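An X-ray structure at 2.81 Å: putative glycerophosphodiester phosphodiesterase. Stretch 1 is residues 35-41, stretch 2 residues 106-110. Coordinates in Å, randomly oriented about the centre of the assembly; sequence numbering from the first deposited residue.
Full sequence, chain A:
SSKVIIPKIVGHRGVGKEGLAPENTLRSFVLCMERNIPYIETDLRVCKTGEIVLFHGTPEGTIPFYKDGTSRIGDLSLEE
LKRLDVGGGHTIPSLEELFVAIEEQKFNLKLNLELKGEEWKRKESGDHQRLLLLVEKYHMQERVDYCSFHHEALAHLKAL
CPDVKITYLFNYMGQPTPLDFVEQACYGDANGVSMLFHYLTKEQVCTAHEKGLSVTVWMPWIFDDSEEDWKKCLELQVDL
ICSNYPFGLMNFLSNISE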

# COMPACT_ATOMS: atom_id res chain seq x y z
N ARG A 35 10.23 1.63 15.10
CA ARG A 35 9.17 2.24 15.94
C ARG A 35 8.05 1.24 16.23
O ARG A 35 6.99 1.60 16.75
CB ARG A 35 8.62 3.48 15.25
CG ARG A 35 9.68 4.51 14.92
CD ARG A 35 9.79 5.53 16.02
NE ARG A 35 10.90 6.46 15.85
CZ ARG A 35 10.76 7.78 15.84
NH1 ARG A 35 9.56 8.32 16.00
NH2 ARG A 35 11.82 8.55 15.69
N ASN A 36 8.30 -0.02 15.87
CA ASN A 36 7.38 -1.15 16.05
C ASN A 36 5.96 -0.96 15.44
O ASN A 36 4.95 -1.29 16.08
CB ASN A 36 7.37 -1.63 17.54
CG ASN A 36 8.77 -2.18 18.05
OD1 ASN A 36 9.30 -3.15 17.51
ND2 ASN A 36 9.32 -1.58 19.12
N ILE A 37 5.88 -0.44 14.20
CA ILE A 37 4.57 -0.28 13.51
C ILE A 37 4.22 -1.41 12.52
O ILE A 37 4.93 -1.64 11.55
CB ILE A 37 4.31 1.18 12.90
CG1 ILE A 37 4.86 1.31 11.51
CG2 ILE A 37 4.81 2.35 13.80
CD1 ILE A 37 3.90 2.00 10.62
N PRO A 38 3.09 -2.10 12.74
CA PRO A 38 2.96 -3.48 12.26
C PRO A 38 2.87 -3.66 10.75
O PRO A 38 3.20 -4.74 10.27
CB PRO A 38 1.66 -3.96 12.93
CG PRO A 38 0.90 -2.75 13.18
CD PRO A 38 1.87 -1.63 13.42
N TYR A 39 2.43 -2.63 10.04
CA TYR A 39 2.20 -2.68 8.58
C TYR A 39 2.77 -1.47 7.88
O TYR A 39 2.79 -0.39 8.48
CB TYR A 39 0.71 -2.64 8.28
CG TYR A 39 -0.03 -3.90 8.59
CD1 TYR A 39 -0.75 -4.04 9.77
CD2 TYR A 39 -0.04 -4.95 7.70
CE1 TYR A 39 -1.43 -5.21 10.05
CE2 TYR A 39 -0.71 -6.11 7.97
CZ TYR A 39 -1.40 -6.24 9.15
OH TYR A 39 -2.07 -7.42 9.39
N ILE A 40 3.20 -1.63 6.63
CA ILE A 40 3.38 -0.46 5.77
C ILE A 40 2.70 -0.67 4.42
O ILE A 40 2.50 -1.81 3.97
CB ILE A 40 4.85 -0.05 5.56
CG1 ILE A 40 5.64 -1.14 4.85
CG2 ILE A 40 5.53 0.40 6.87
CD1 ILE A 40 5.65 -0.99 3.31
N GLU A 41 2.35 0.44 3.79
CA GLU A 41 1.82 0.43 2.44
C GLU A 41 2.94 0.91 1.56
O GLU A 41 3.66 1.81 1.95
CB GLU A 41 0.60 1.35 2.33
CG GLU A 41 -0.11 1.30 0.98
CD GLU A 41 0.58 2.15 -0.13
OE1 GLU A 41 0.49 1.74 -1.31
OE2 GLU A 41 1.22 3.20 0.15
N LYS A 106 14.40 -8.67 12.50
CA LYS A 106 13.56 -9.69 13.16
C LYS A 106 12.06 -9.32 13.42
O LYS A 106 11.27 -10.16 13.85
CB LYS A 106 14.23 -10.17 14.45
CG LYS A 106 15.45 -11.01 14.20
CD LYS A 106 15.36 -12.28 15.02
CE LYS A 106 16.65 -13.08 15.01
NZ LYS A 106 17.49 -12.70 16.17
N PHE A 107 11.68 -8.08 13.13
CA PHE A 107 10.31 -7.60 13.30
C PHE A 107 9.38 -8.16 12.21
O PHE A 107 9.64 -8.01 11.01
CB PHE A 107 10.31 -6.08 13.28
CG PHE A 107 8.98 -5.46 13.54
CD1 PHE A 107 8.51 -5.30 14.83
CD2 PHE A 107 8.20 -5.01 12.49
CE1 PHE A 107 7.28 -4.73 15.08
CE2 PHE A 107 6.95 -4.43 12.73
CZ PHE A 107 6.49 -4.29 14.03
N ASN A 108 8.29 -8.79 12.64
CA ASN A 108 7.30 -9.34 11.73
C ASN A 108 6.43 -8.26 11.02
O ASN A 108 5.20 -8.24 11.10
CB ASN A 108 6.44 -10.37 12.47
CG ASN A 108 5.61 -11.23 11.53
OD1 ASN A 108 6.05 -11.64 10.47
ND2 ASN A 108 4.38 -11.50 11.94
N LEU A 109 7.09 -7.34 10.32
CA LEU A 109 6.40 -6.40 9.45
C LEU A 109 5.60 -7.15 8.41
O LEU A 109 6.08 -8.12 7.83
CB LEU A 109 7.41 -5.51 8.72
CG LEU A 109 6.86 -4.37 7.85
CD1 LEU A 109 6.16 -3.32 8.71
CD2 LEU A 109 7.98 -3.73 7.06
N LYS A 110 4.38 -6.70 8.18
CA LYS A 110 3.59 -7.17 7.06
C LYS A 110 3.47 -6.00 6.09
O LYS A 110 3.68 -4.86 6.49
CB LYS A 110 2.22 -7.66 7.51
CG LYS A 110 2.27 -8.63 8.68
CD LYS A 110 0.94 -9.29 8.92
CE LYS A 110 1.05 -10.31 10.03
NZ LYS A 110 -0.11 -10.20 10.95

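Two segments far apart in sequence run in roughly the same direction, their end-to-end vectors 26° apart, and join through a parallel bridge between Tyr-39 and Lys-110. Lys-110 makes two backbone hydrogen bonds, to the residues on either side of Tyr-39, as parallel pairing requires: Lys-110 N donates to Pro-38 O (3.1 Å, nearly straight at 173°), and Ile-40 N donates to Lys-110 O (3.3 Å, 154°). The same carbonyl receives a CA-H...O contact, Tyr-39 CA to Lys-110 O at 3.4 Å. Proline has no amide hydrogen, but its carbonyl remains free to accept.

Tyr-39 and Lys-110 are in register, so their side chains leave the same face of the sheet. Both take chi1 near m (-73° and -49°). The tyrosine ring thereby reaches across to Lys-110 until Tyr-39 CE2 lies 3.3 Å from Lys-110 CB, an oblique approach to aliphatic carbon. The t values of chi2 and chi3 keep the aliphatic chain of Lys-110 extended alongside the tyrosine, with Lys-110 CD 3.6 Å from Tyr-39 OH, before chi4, at 137°, turns its end.

Leu-109 sets off sideways, but chi1 t and chi2 p bring its end closer to the first stretch. Its CD1 rests 3.5 Å from Ile-37 O and 3.6 Å from Pro-38 O. Both methyls also lie near Ile-40, which, at chi1 p, presents CG1 to Leu-109 CD2 at 4.1 Å in an apolar contact.

Phe-107 points toward the first stretch, and chi1 t places its ring beside the loop from Asn-36 to Pro-38. Pro-38 CA sits at the ring edge, 4.0 Å from Phe-107 CZ; Asn-36 OD1 approaches Phe-107 CD1 obliquely at 3.5 Å. A weak hydrogen bond from Leu-109 N to Phe-107 O (2.7 Å) tightens the backbone at Asn-108, whose side chain stays clear of the first stretch.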